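Orotidine-5-phosphate decarboxylase/orotate phosphoribosyltransferase, putative (Ompdcase-oprtase, putative) (Leishmania infantum, PDB 3QW3) probably catalyses the decarboxylation of orotidine 5'-phosphate to UMP through this domain, the decarboxylase part of a longer UMP synthase that also carries an orotate phosphoribosyltransferase. Local coordinates at residues M123-C134 with W166-V176; G177-A185 with S207-G215. All coordinates share one frame; numbering follows the deposited sequence.

Contact 1 of 2, residues M123-C134 with W166-V176; sequences MRYPDKAVFVLC and WNVNGNVGLVV
Val130 and Val132 pair with Val172 and Leu174 as parallel neighbours, at 36° between the axes of the short strands. Backbone bonds alternate along the ladder: Val130 N gives to Asn171 O, Gly173 N to Val130 O (2.8 Å), Val132 N to Gly173 O, Val175 N to Val132 O (2.8 Å) and Cys134 N to Val175 O. Before the strands begin, the Asn169 side chain bonds to the end of helix 116-123: its ND2 donates to Met123 O at 2.8 Å, nearly straight (177°) and in its own amide plane. Asn171 turns its side-chain amide among the carbonyls of Met123, Tyr125 and Lys128.

Apolar contacts fall on two faces. On the outer one, the extended Met123 chain lays its end obliquely over Val172, CE to CG2 at 3.6 Å; Val132 CG1 meets Trp166 CZ3 at 4.0 Å, the two side chains at about a right angle; and Leu174 CD2 touches Cys134 CB at 3.9 Å, while helix 154-163 covers Val172 and Leu174. On the inner one, Val175 CG2, anti to its carbonyl carbon, meets Phe131 CB (3.9 Å) and Leu133 CD2 (4.0 Å), and the CD1 corner of the Phe131 ring comes obliquely to Gly173 CA. Cys134 O and Trp166 NE1 bond to Tyr113 and Asp143 of the second subunit. Strand 129-135, helix 154-163 and strand 172-176 thus form a beta-alpha-beta unit of the TIM barrel, the fold of the OMP decarboxylase family.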
ATOM      1  N   MET A 123      -3.433 -13.534  -3.537  1.00 22.70           N
ATOM      2  CA  MET A 123      -4.548 -14.495  -3.524  1.00 23.33           C
ATOM      3  C   MET A 123      -4.172 -15.899  -4.002  1.00 23.98           C
ATOM      4  O   MET A 123      -4.926 -16.853  -3.788  1.00 24.22           O
ATOM      5  CB  MET A 123      -5.728 -13.950  -4.330  1.00 23.22           C
ATOM      6  CG  MET A 123      -6.309 -12.660  -3.757  1.00 23.48           C
ATOM      7  SD  MET A 123      -7.507 -11.862  -4.826  1.00 24.34           S
ATOM      8  CE  MET A 123      -7.990 -10.473  -3.806  1.00 24.99           C
ATOM      9  N   ARG A 124      -3.008 -16.029  -4.637  1.00 24.47           N
ATOM     10  CA  ARG A 124      -2.555 -17.327  -5.152  1.00 25.22           C
ATOM     11  C   ARG A 124      -2.139 -18.309  -4.045  1.00 25.40           C
ATOM     12  O   ARG A 124      -1.922 -19.497  -4.312  1.00 25.59           O
ATOM     13  CB  ARG A 124      -1.439 -17.146  -6.191  1.00 25.52           C
ATOM     14  CG  ARG A 124      -0.183 -16.475  -5.669  1.00 27.34           C
ATOM     15  CD  ARG A 124       0.819 -16.208  -6.796  1.00 30.41           C
ATOM     16  NE  ARG A 124       1.390 -17.439  -7.344  1.00 33.74           N
ATOM     17  CZ  ARG A 124       2.435 -18.082  -6.828  1.00 35.38           C
ATOM     18  NH1 ARG A 124       3.039 -17.625  -5.737  1.00 36.46           N
ATOM     19  NH2 ARG A 124       2.878 -19.190  -7.408  1.00 36.37           N
ATOM     20  N   TYR A 125      -2.018 -17.805  -2.815  1.00 25.49           N
ATOM     21  CA  TYR A 125      -1.754 -18.639  -1.644  1.00 25.52           C
ATOM     22  C   TYR A 125      -3.103 -19.068  -1.059  1.00 25.61           C
ATOM     23  O   TYR A 125      -3.732 -18.291  -0.341  1.00 25.04           O
ATOM     24  CB  TYR A 125      -1.005 -17.848  -0.567  1.00 25.79           C
ATOM     25  CG  TYR A 125       0.444 -17.479  -0.835  1.00 26.18           C
ATOM     26  CD1 TYR A 125       0.782 -16.508  -1.780  1.00 26.19           C
ATOM     27  CD2 TYR A 125       1.471 -18.056  -0.090  1.00 27.31           C
ATOM     28  CE1 TYR A 125       2.107 -16.156  -2.003  1.00 26.29           C
ATOM     29  CE2 TYR A 125       2.801 -17.710  -0.304  1.00 27.76           C
ATOM     30  CZ  TYR A 125       3.110 -16.758  -1.262  1.00 27.68           C
ATOM     31  OH  TYR A 125       4.427 -16.418  -1.471  1.00 28.47           O
ATOM     32  N   PRO A 126      -3.549 -20.307  -1.344  1.00 25.59           N
ATOM     33  CA  PRO A 126      -4.889 -20.718  -0.899  1.00 25.52           C
ATOM     34  C   PRO A 126      -5.051 -20.745   0.625  1.00 25.25           C
ATOM     35  O   PRO A 126      -6.163 -20.552   1.129  1.00 25.60           O
ATOM     36  CB  PRO A 126      -5.035 -22.137  -1.476  1.00 25.70           C
ATOM     37  CG  PRO A 126      -3.985 -22.241  -2.535  1.00 25.93           C
ATOM     38  CD  PRO A 126      -2.851 -21.401  -2.042  1.00 25.78           C
ATOM     39  N   ASP A 127      -3.948 -20.969   1.337  1.00 24.74           N
ATOM     40  CA  ASP A 127      -3.940 -21.057   2.802  1.00 24.50           C
ATOM     41  C   ASP A 127      -3.874 -19.692   3.498  1.00 23.28           C
ATOM     42  O   ASP A 127      -3.976 -19.611   4.729  1.00 22.70           O
ATOM     43  CB  ASP A 127      -2.788 -21.955   3.279  1.00 25.30           C
ATOM     44  CG  ASP A 127      -1.419 -21.501   2.765  1.00 28.19           C
ATOM     45  OD1 ASP A 127      -1.301 -21.134   1.573  1.00 32.22           O
ATOM     46  OD2 ASP A 127      -0.451 -21.527   3.557  1.00 31.18           O
ATOM     47  N   LYS A 128      -3.702 -18.634   2.706  1.00 21.95           N
ATOM     48  CA  LYS A 128      -3.603 -17.266   3.219  1.00 20.96           C
ATOM     49  C   LYS A 128      -4.780 -16.425   2.746  1.00 20.66           C
ATOM     50  O   LYS A 128      -5.310 -16.643   1.658  1.00 22.03           O
ATOM     51  CB  LYS A 128      -2.285 -16.615   2.771  1.00 20.84           C
ATOM     52  CG  LYS A 128      -1.025 -17.431   3.075  1.00 20.34           C
ATOM     53  CD  LYS A 128      -0.717 -17.508   4.569  1.00 20.56           C
ATOM     54  CE  LYS A 128       0.477 -18.409   4.838  1.00 19.69           C
ATOM     55  NZ  LYS A 128       0.870 -18.370   6.276  1.00 20.75           N
ATOM     56  N   ALA A 129      -5.191 -15.461   3.558  1.00 19.16           N
ATOM     57  CA  ALA A 129      -6.315 -14.616   3.193  1.00 17.99           C
ATOM     58  C   ALA A 129      -5.836 -13.230   2.793  1.00 17.02           C
ATOM     59  O   ALA A 129      -4.795 -12.767   3.251  1.00 16.65           O
ATOM     60  CB  ALA A 129      -7.298 -14.513   4.329  1.00 18.25           C
ATOM     61  N   VAL A 130      -6.617 -12.584   1.938  1.00 16.19           N
ATOM     62  CA  VAL A 130      -6.345 -11.219   1.515  1.00 15.80           C
ATOM     63  C   VAL A 130      -7.590 -10.390   1.782  1.00 15.13           C
ATOM     64  O   VAL A 130      -8.633 -10.593   1.152  1.00 15.43           O
ATOM     65  CB  VAL A 130      -5.982 -11.158   0.020  1.00 15.75           C
ATOM     66  CG1 VAL A 130      -5.566  -9.734  -0.374  1.00 16.59           C
ATOM     67  CG2 VAL A 130      -4.883 -12.153  -0.287  1.00 16.90           C
ATOM     68  N   PHE A 131      -7.474  -9.467   2.737  1.00 14.57           N
ATOM     69  CA  PHE A 131      -8.547  -8.532   3.035  1.00 13.99           C
ATOM     70  C   PHE A 131      -8.346  -7.264   2.214  1.00 13.76           C
ATOM     71  O   PHE A 131      -7.398  -6.513   2.445  1.00 13.86           O
ATOM     72  CB  PHE A 131      -8.580  -8.221   4.532  1.00 13.82           C
ATOM     73  CG  PHE A 131      -9.119  -9.353   5.369  1.00 14.07           C
ATOM     74  CD1 PHE A 131     -10.490  -9.499   5.540  1.00 15.12           C
ATOM     75  CD2 PHE A 131      -8.257 -10.254   5.987  1.00 15.25           C
ATOM     76  CE1 PHE A 131     -11.011 -10.545   6.316  1.00 15.75           C
ATOM     77  CE2 PHE A 131      -8.767 -11.314   6.766  1.00 15.74           C
ATOM     78  CZ  PHE A 131     -10.147 -11.450   6.922  1.00 15.89           C
ATOM     79  N   VAL A 132      -9.239  -7.044   1.254  1.00 13.61           N
ATOM     80  CA  VAL A 132      -9.110  -5.936   0.305  1.00 13.83           C
ATOM     81  C   VAL A 132      -9.881  -4.725   0.798  1.00 13.96           C
ATOM     82  O   VAL A 132     -11.043  -4.840   1.190  1.00 14.16           O
ATOM     83  CB  VAL A 132      -9.620  -6.339  -1.098  1.00 13.80           C
ATOM     84  CG1 VAL A 132      -9.407  -5.192  -2.087  1.00 14.72           C
ATOM     85  CG2 VAL A 132      -8.892  -7.585  -1.580  1.00 13.61           C
ATOM     86  N   LEU A 133      -9.239  -3.559   0.774  1.00 13.77           N
ATOM     87  CA  LEU A 133      -9.911  -2.328   1.192  1.00 14.19           C
ATOM     88  C   LEU A 133     -11.180  -2.121   0.389  1.00 14.63           C
ATOM     89  O   LEU A 133     -11.173  -2.242  -0.838  1.00 14.34           O
ATOM     90  CB  LEU A 133      -8.989  -1.119   1.021  1.00 14.09           C
ATOM     91  CG  LEU A 133      -7.611  -1.170   1.676  1.00 14.12           C
ATOM     92  CD1 LEU A 133      -6.874   0.146   1.363  1.00 14.66           C
ATOM     93  CD2 LEU A 133      -7.712  -1.381   3.177  1.00 14.79           C
ATOM     94  N   CYS A 134     -12.272  -1.818   1.081  1.00 15.62           N
ATOM     95  CA  CYS A 134     -13.550  -1.621   0.406  1.00 16.61           C
ATOM     96  C   CYS A 134     -14.171  -0.291   0.811  1.00 17.54           C
ATOM     97  O   CYS A 134     -14.244   0.641   0.009  1.00 16.82           O
ATOM     98  CB  CYS A 134     -14.490  -2.796   0.692  1.00 16.66           C
ATOM     99  SG  CYS A 134     -16.097  -2.658  -0.095  1.00 17.85           S
ATOM    100  N   TRP A 166     -12.671 -12.160  -8.240  1.00 22.95           N
ATOM    101  CA  TRP A 166     -11.448 -12.229  -7.432  1.00 22.99           C
ATOM    102  C   TRP A 166     -11.331 -13.473  -6.542  1.00 22.83           C
ATOM    103  O   TRP A 166     -10.222 -13.923  -6.245  1.00 23.01           O
ATOM    104  CB  TRP A 166     -11.268 -10.956  -6.591  1.00 23.00           C
ATOM    105  CG  TRP A 166     -11.011  -9.697  -7.395  1.00 23.68           C
ATOM    106  CD1 TRP A 166     -10.712  -9.615  -8.725  1.00 24.53           C
ATOM    107  CD2 TRP A 166     -10.992  -8.350  -6.898  1.00 23.71           C
ATOM    108  NE1 TRP A 166     -10.534  -8.300  -9.093  1.00 25.15           N
ATOM    109  CE2 TRP A 166     -10.698  -7.505  -7.990  1.00 24.50           C
ATOM    110  CE3 TRP A 166     -11.207  -7.776  -5.637  1.00 24.87           C
ATOM    111  CZ2 TRP A 166     -10.613  -6.111  -7.861  1.00 25.19           C
ATOM    112  CZ3 TRP A 166     -11.123  -6.392  -5.509  1.00 24.76           C
ATOM    113  CH2 TRP A 166     -10.827  -5.577  -6.616  1.00 24.98           C
ATOM    114  N   ASN A 167     -12.465 -14.040  -6.136  1.00 22.79           N
ATOM    115  CA  ASN A 167     -12.478 -15.053  -5.078  1.00 22.95           C
ATOM    116  C   ASN A 167     -12.319 -16.501  -5.557  1.00 23.37           C
ATOM    117  O   ASN A 167     -12.923 -17.424  -5.000  1.00 22.84           O
ATOM    118  CB  ASN A 167     -13.733 -14.899  -4.206  1.00 22.70           C
ATOM    119  CG  ASN A 167     -13.586 -15.551  -2.849  1.00 22.88           C
ATOM    120  OD1 ASN A 167     -12.488 -15.607  -2.290  1.00 23.64           O
ATOM    121  ND2 ASN A 167     -14.698 -16.049  -2.303  1.00 22.97           N
ATOM    122  N   VAL A 168     -11.480 -16.690  -6.574  1.00 24.12           N
ATOM    123  CA  VAL A 168     -11.222 -18.016  -7.136  1.00 25.03           C
ATOM    124  C   VAL A 168     -10.695 -18.997  -6.082  1.00 25.20           C
ATOM    125  O   VAL A 168     -11.050 -20.180  -6.087  1.00 25.49           O
ATOM    126  CB  VAL A 168     -10.268 -17.932  -8.358  1.00 25.16           C
ATOM    127  CG1 VAL A 168      -9.939 -19.318  -8.911  1.00 26.36           C
ATOM    128  CG2 VAL A 168     -10.885 -17.072  -9.448  1.00 25.43           C
ATOM    129  N   ASN A 169      -9.867 -18.506  -5.163  1.00 25.09           N
ATOM    130  CA  ASN A 169      -9.298 -19.371  -4.128  1.00 25.05           C
ATOM    131  C   ASN A 169     -10.054 -19.383  -2.797  1.00 24.54           C
ATOM    132  O   ASN A 169      -9.610 -20.013  -1.837  1.00 24.79           O
ATOM    133  CB  ASN A 169      -7.808 -19.063  -3.917  1.00 25.59           C
ATOM    134  CG  ASN A 169      -6.928 -19.706  -4.968  1.00 27.26           C
ATOM    135  OD1 ASN A 169      -7.307 -20.710  -5.581  1.00 28.44           O
ATOM    136  ND2 ASN A 169      -5.743 -19.136  -5.184  1.00 28.24           N
ATOM    137  N   GLY A 170     -11.190 -18.692  -2.749  1.00 23.92           N
ATOM    138  CA  GLY A 170     -12.035 -18.667  -1.551  1.00 23.01           C
ATOM    139  C   GLY A 170     -11.336 -18.036  -0.361  1.00 22.10           C
ATOM    140  O   GLY A 170     -11.646 -18.348   0.793  1.00 22.45           O
ATOM    141  N   ASN A 171     -10.391 -17.143  -0.650  1.00 20.84           N
ATOM    142  CA  ASN A 171      -9.544 -16.549   0.384  1.00 19.89           C
ATOM    143  C   ASN A 171      -9.572 -15.025   0.417  1.00 19.44           C
ATOM    144  O   ASN A 171      -8.707 -14.400   1.036  1.00 19.02           O
ATOM    145  CB  ASN A 171      -8.102 -17.072   0.279  1.00 19.90           C
ATOM    146  CG  ASN A 171      -7.416 -16.713  -1.048  1.00 19.00           C
ATOM    147  OD1 ASN A 171      -6.218 -16.941  -1.203  1.00 22.06           O
ATOM    148  ND2 ASN A 171      -8.163 -16.165  -1.995  1.00 18.07           N
ATOM    149  N   VAL A 172     -10.564 -14.443  -0.252  1.00 18.87           N
ATOM    150  CA  VAL A 172     -10.723 -12.991  -0.295  1.00 18.60           C
ATOM    151  C   VAL A 172     -11.700 -12.520   0.779  1.00 18.16           C
ATOM    152  O   VAL A 172     -12.767 -13.114   0.977  1.00 18.28           O
ATOM    153  CB  VAL A 172     -11.192 -12.513  -1.693  1.00 18.64           C
ATOM    154  CG1 VAL A 172     -11.283 -10.982  -1.761  1.00 19.58           C
ATOM    155  CG2 VAL A 172     -10.240 -13.036  -2.752  1.00 19.46           C
ATOM    156  N   GLY A 173     -11.309 -11.454   1.470  1.00 17.27           N
ATOM    157  CA  GLY A 173     -12.162 -10.763   2.424  1.00 16.45           C
ATOM    158  C   GLY A 173     -12.161  -9.284   2.083  1.00 16.00           C
ATOM    159  O   GLY A 173     -11.463  -8.853   1.161  1.00 15.72           O
ATOM    160  N   LEU A 174     -12.942  -8.507   2.820  1.00 15.24           N
ATOM    161  CA  LEU A 174     -13.039  -7.072   2.594  1.00 15.08           C
ATOM    162  C   LEU A 174     -12.820  -6.296   3.878  1.00 15.19           C
ATOM    163  O   LEU A 174     -13.229  -6.745   4.947  1.00 15.65           O
ATOM    164  CB  LEU A 174     -14.415  -6.713   2.038  1.00 14.80           C
ATOM    165  CG  LEU A 174     -14.745  -7.226   0.637  1.00 15.45           C
ATOM    166  CD1 LEU A 174     -16.217  -7.009   0.348  1.00 15.20           C
ATOM    167  CD2 LEU A 174     -13.896  -6.514  -0.394  1.00 16.13           C
ATOM    168  N   VAL A 175     -12.185  -5.128   3.769  1.00 14.94           N
ATOM    169  CA  VAL A 175     -12.088  -4.200   4.900  1.00 14.96           C
ATOM    170  C   VAL A 175     -13.251  -3.216   4.797  1.00 15.72           C
ATOM    171  O   VAL A 175     -13.368  -2.494   3.805  1.00 15.47           O
ATOM    172  CB  VAL A 175     -10.733  -3.436   4.938  1.00 14.74           C
ATOM    173  CG1 VAL A 175     -10.674  -2.513   6.173  1.00 15.01           C
ATOM    174  CG2 VAL A 175      -9.571  -4.424   4.953  1.00 14.40           C
ATOM    175  N   VAL A 176     -14.112  -3.208   5.814  1.00 16.29           N
ATOM    176  CA  VAL A 176     -15.334  -2.400   5.811  1.00 17.62           C
ATOM    177  C   VAL A 176     -15.508  -1.784   7.197  1.00 18.84           C
ATOM    178  O   VAL A 176     -15.657  -2.512   8.185  1.00 18.63           O
ATOM    179  CB  VAL A 176     -16.605  -3.239   5.457  1.00 17.54           C
ATOM    180  CG1 VAL A 176     -17.796  -2.322   5.166  1.00 18.43           C
ATOM    181  CG2 VAL A 176     -16.358  -4.160   4.264  1.00 18.21           C
TER

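Contact 2 of 2, residues G177-A185 with S207-G215; sequences GATDPVALA and SLKASLDAG
Ser207 O, on the residue whose hydroxyl faces Ala178 across the contact, is gripped by Ser211 from opposite faces of its carbonyl plane: by Ser211 N at 3.2 Å and by Ser211 OG at a short 2.5 Å. With OG anti to its own carbonyl carbon (chi1 -57°), Ser211 OG reaches back one helical turn and also lies 3.2 Å from Ala178 O. Ser207 OG gives that same Ala178 O a weak hydrogen bond of 3.4 Å.

Further along, the two helices meet through small side chains. Pro181 CB touches Ala210 CB at 4.0 Å, and Ala214 CB sits over the first turn of the other helix, 3.4 Å from Pro181 O and 3.9 Å from Ala185 CB. Leu184 spreads its branches along helix 208-215, CD1 against Ser211 O and CD2 against Gly215 CA, while the same side chain also packs on Phe196 and Met223 of barrel strands 196-198 and 223-227.

With alanine, proline and glycine at the interface, the axes of the short helical segments 181-185 and 208-215 approach to 8.2 Å, at 16° to each other. The contact therefore coheres chiefly by close apolar packing, with a single weak hydrogen bond joining the segments where helix 208-215 begins.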
ATOM      1  N   GLY A 177     -15.504  -0.456   7.255  1.00 20.28           N
ATOM      2  CA  GLY A 177     -15.602   0.284   8.517  1.00 22.49           C
ATOM      3  C   GLY A 177     -16.922   0.098   9.247  1.00 24.40           C
ATOM      4  O   GLY A 177     -17.939  -0.217   8.633  1.00 24.71           O
ATOM      5  N   ALA A 178     -16.897   0.295  10.564  1.00 26.06           N
ATOM      6  CA  ALA A 178     -18.090   0.144  11.406  1.00 27.94           C
ATOM      7  C   ALA A 178     -18.930   1.424  11.521  1.00 29.12           C
ATOM      8  O   ALA A 178     -20.100   1.365  11.905  1.00 29.77           O
ATOM      9  CB  ALA A 178     -17.693  -0.357  12.796  1.00 27.95           C
ATOM     10  N   THR A 179     -18.337   2.565  11.167  1.00 30.39           N
ATOM     11  CA  THR A 179     -18.944   3.885  11.414  1.00 31.56           C
ATOM     12  C   THR A 179     -20.184   4.191  10.566  1.00 31.84           C
ATOM     13  O   THR A 179     -20.999   5.044  10.941  1.00 32.26           O
ATOM     14  CB  THR A 179     -17.898   5.029  11.278  1.00 31.67           C
ATOM     15  OG1 THR A 179     -16.703   4.669  11.979  1.00 33.00           O
ATOM     16  CG2 THR A 179     -18.425   6.344  11.856  1.00 32.41           C
ATOM     17  N   ASP A 180     -20.334   3.508   9.432  1.00 31.96           N
ATOM     18  CA  ASP A 180     -21.581   3.592   8.668  1.00 31.87           C
ATOM     19  C   ASP A 180     -22.199   2.220   8.389  1.00 31.15           C
ATOM     20  O   ASP A 180     -21.746   1.496   7.496  1.00 31.08           O
ATOM     21  CB  ASP A 180     -21.409   4.382   7.368  1.00 32.45           C
ATOM     22  CG  ASP A 180     -22.734   4.612   6.650  1.00 33.91           C
ATOM     23  OD1 ASP A 180     -23.781   4.759   7.331  1.00 36.55           O
ATOM     24  OD2 ASP A 180     -22.733   4.648   5.404  1.00 36.44           O
ATOM     25  N   PRO A 181     -23.257   1.870   9.146  1.00 30.31           N
ATOM     26  CA  PRO A 181     -23.941   0.591   8.991  1.00 29.61           C
ATOM     27  C   PRO A 181     -24.735   0.491   7.690  1.00 28.84           C
ATOM     28  O   PRO A 181     -24.957  -0.613   7.204  1.00 28.59           O
ATOM     29  CB  PRO A 181     -24.887   0.551  10.195  1.00 29.75           C
ATOM     30  CG  PRO A 181     -25.136   1.980  10.529  1.00 30.10           C
ATOM     31  CD  PRO A 181     -23.859   2.694  10.214  1.00 30.42           C
ATOM     32  N   VAL A 182     -25.161   1.629   7.139  1.00 28.10           N
ATOM     33  CA  VAL A 182     -25.877   1.630   5.860  1.00 27.51           C
ATOM     34  C   VAL A 182     -24.944   1.163   4.737  1.00 26.84           C
ATOM     35  O   VAL A 182     -25.333   0.348   3.899  1.00 26.44           O
ATOM     36  CB  VAL A 182     -26.522   3.010   5.538  1.00 27.74           C
ATOM     37  CG1 VAL A 182     -27.132   3.016   4.137  1.00 28.08           C
ATOM     38  CG2 VAL A 182     -27.598   3.355   6.572  1.00 28.54           C
ATOM     39  N   ALA A 183     -23.707   1.662   4.744  1.00 26.32           N
ATOM     40  CA  ALA A 183     -22.695   1.231   3.778  1.00 25.52           C
ATOM     41  C   ALA A 183     -22.305  -0.226   4.014  1.00 25.02           C
ATOM     42  O   ALA A 183     -22.164  -1.002   3.073  1.00 24.75           O
ATOM     43  CB  ALA A 183     -21.469   2.135   3.838  1.00 25.76           C
ATOM     44  N   LEU A 184     -22.155  -0.597   5.283  1.00 24.53           N
ATOM     45  CA  LEU A 184     -21.826  -1.967   5.651  1.00 23.94           C
ATOM     46  C   LEU A 184     -22.884  -2.943   5.109  1.00 23.49           C
ATOM     47  O   LEU A 184     -22.545  -4.002   4.587  1.00 23.06           O
ATOM     48  CB  LEU A 184     -21.711  -2.084   7.174  1.00 24.12           C
ATOM     49  CG  LEU A 184     -20.495  -2.749   7.827  1.00 25.23           C
ATOM     50  CD1 LEU A 184     -20.681  -2.779   9.342  1.00 25.09           C
ATOM     51  CD2 LEU A 184     -20.261  -4.140   7.300  1.00 25.08           C
ATOM     52  N   ALA A 185     -24.161  -2.572   5.220  1.00 23.20           N
ATOM     53  CA  ALA A 185     -25.252  -3.398   4.696  1.00 22.83           C
ATOM     54  C   ALA A 185     -25.229  -3.489   3.169  1.00 22.62           C
ATOM     55  O   ALA A 185     -25.535  -4.542   2.606  1.00 22.38           O
ATOM     56  CB  ALA A 185     -26.601  -2.881   5.180  1.00 22.85           C
ATOM     57  N   SER A 207     -20.928   1.732  17.963  1.00 36.00           N
ATOM     58  CA  SER A 207     -21.811   1.319  16.872  1.00 35.79           C
ATOM     59  C   SER A 207     -21.797  -0.199  16.659  1.00 35.25           C
ATOM     60  O   SER A 207     -21.977  -0.678  15.535  1.00 35.49           O
ATOM     61  CB  SER A 207     -21.426   2.046  15.580  1.00 36.08           C
ATOM     62  OG  SER A 207     -20.046   1.875  15.287  1.00 37.25           O
ATOM     63  N   LEU A 208     -21.608  -0.949  17.742  1.00 34.41           N
ATOM     64  CA  LEU A 208     -21.410  -2.399  17.660  1.00 33.33           C
ATOM     65  C   LEU A 208     -22.628  -3.167  17.142  1.00 32.59           C
ATOM     66  O   LEU A 208     -22.504  -3.990  16.227  1.00 32.38           O
ATOM     67  CB  LEU A 208     -20.944  -2.959  19.013  1.00 33.40           C
ATOM     68  CG  LEU A 208     -20.541  -4.435  19.085  1.00 33.24           C
ATOM     69  CD1 LEU A 208     -19.378  -4.749  18.143  1.00 32.44           C
ATOM     70  CD2 LEU A 208     -20.193  -4.817  20.519  1.00 33.20           C
ATOM     71  N   LYS A 209     -23.794  -2.895  17.723  1.00 31.35           N
ATOM     72  CA  LYS A 209     -25.021  -3.618  17.396  1.00 30.56           C
ATOM     73  C   LYS A 209     -25.450  -3.379  15.949  1.00 29.48           C
ATOM     74  O   LYS A 209     -25.742  -4.327  15.214  1.00 29.40           O
ATOM     75  CB  LYS A 209     -26.143  -3.210  18.353  1.00 30.83           C
ATOM     76  CG  LYS A 209     -27.067  -4.340  18.789  1.00 31.98           C
ATOM     77  CD  LYS A 209     -28.043  -4.737  17.703  1.00 32.81           C
ATOM     78  CE  LYS A 209     -29.331  -5.286  18.286  1.00 33.35           C
ATOM     79  NZ  LYS A 209     -30.365  -5.444  17.225  1.00 33.35           N
ATOM     80  N   ALA A 210     -25.485  -2.113  15.543  1.00 28.33           N
ATOM     81  CA  ALA A 210     -25.871  -1.751  14.178  1.00 27.15           C
ATOM     82  C   ALA A 210     -24.940  -2.375  13.137  1.00 26.21           C
ATOM     83  O   ALA A 210     -25.401  -2.836  12.089  1.00 25.94           O
ATOM     84  CB  ALA A 210     -25.935  -0.238  14.017  1.00 27.46           C
ATOM     85  N   SER A 211     -23.644  -2.402  13.444  1.00 25.19           N
ATOM     86  CA  SER A 211     -22.630  -2.986  12.561  1.00 24.55           C
ATOM     87  C   SER A 211     -22.855  -4.481  12.361  1.00 23.51           C
ATOM     88  O   SER A 211     -22.839  -4.971  11.231  1.00 22.99           O
ATOM     89  CB  SER A 211     -21.222  -2.739  13.112  1.00 24.86           C
ATOM     90  OG  SER A 211     -20.989  -1.352  13.291  1.00 27.67           O
ATOM     91  N   LEU A 212     -23.074  -5.196  13.464  1.00 22.47           N
ATOM     92  CA  LEU A 212     -23.309  -6.637  13.413  1.00 21.75           C
ATOM     93  C   LEU A 212     -24.608  -6.981  12.695  1.00 21.67           C
ATOM     94  O   LEU A 212     -24.647  -7.903  11.887  1.00 21.24           O
ATOM     95  CB  LEU A 212     -23.270  -7.247  14.821  1.00 21.60           C
ATOM     96  CG  LEU A 212     -21.876  -7.299  15.460  1.00 21.85           C
ATOM     97  CD1 LEU A 212     -21.949  -7.515  16.971  1.00 22.26           C
ATOM     98  CD2 LEU A 212     -21.004  -8.367  14.798  1.00 21.74           C
ATOM     99  N   ASP A 213     -25.668  -6.229  12.982  1.00 21.67           N
ATOM    100  CA  ASP A 213     -26.944  -6.420  12.294  1.00 22.24           C
ATOM    101  C   ASP A 213     -26.814  -6.254  10.780  1.00 22.07           C
ATOM    102  O   ASP A 213     -27.423  -6.997  10.012  1.00 22.09           O
ATOM    103  CB  ASP A 213     -27.997  -5.454  12.841  1.00 22.63           C
ATOM    104  CG  ASP A 213     -28.522  -5.873  14.202  1.00 24.68           C
ATOM    105  OD1 ASP A 213     -28.132  -6.948  14.709  1.00 26.67           O
ATOM    106  OD2 ASP A 213     -29.336  -5.115  14.766  1.00 27.44           O
ATOM    107  N   ALA A 214     -26.005  -5.286  10.361  1.00 22.19           N
ATOM    108  CA  ALA A 214     -25.827  -4.997   8.942  1.00 22.04           C
ATOM    109  C   ALA A 214     -24.888  -5.985   8.263  1.00 21.92           C
ATOM    110  O   ALA A 214     -25.118  -6.374   7.115  1.00 22.37           O
ATOM    111  CB  ALA A 214     -25.319  -3.578   8.753  1.00 21.90           C
ATOM    112  N   GLY A 215     -23.841  -6.393   8.979  1.00 21.46           N
ATOM    113  CA  GLY A 215     -22.722  -7.109   8.370  1.00 21.55           C
ATOM    114  C   GLY A 215     -22.611  -8.607   8.578  1.00 21.40           C
ATOM    115  O   GLY A 215     -21.915  -9.281   7.810  1.00 21.56           O
TER

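How the contacts relate
Running from the N terminus, the chain enters contact 1 at the end of helix 116-123, passes along strand 129-135, crosses over through helix 154-163 and returns as strand 172-176, which closes the first loop. Gly177 follows directly, so contact 2 opens where contact 1 ends; its own loop runs through helix 181-190 and strand 196-198, with residues 202-206 not modelled, and closes at helix 208-215. The loops are thus in series, neither nested nor crossed. Contact 1 joins two neighbouring barrel strands, contact 2 two neighbouring helices of the outer layer. Their centres lie about 21 Å apart, yet Val176 CG1 meets Leu184 CD2 at 3.7 Å, packing strand against helix.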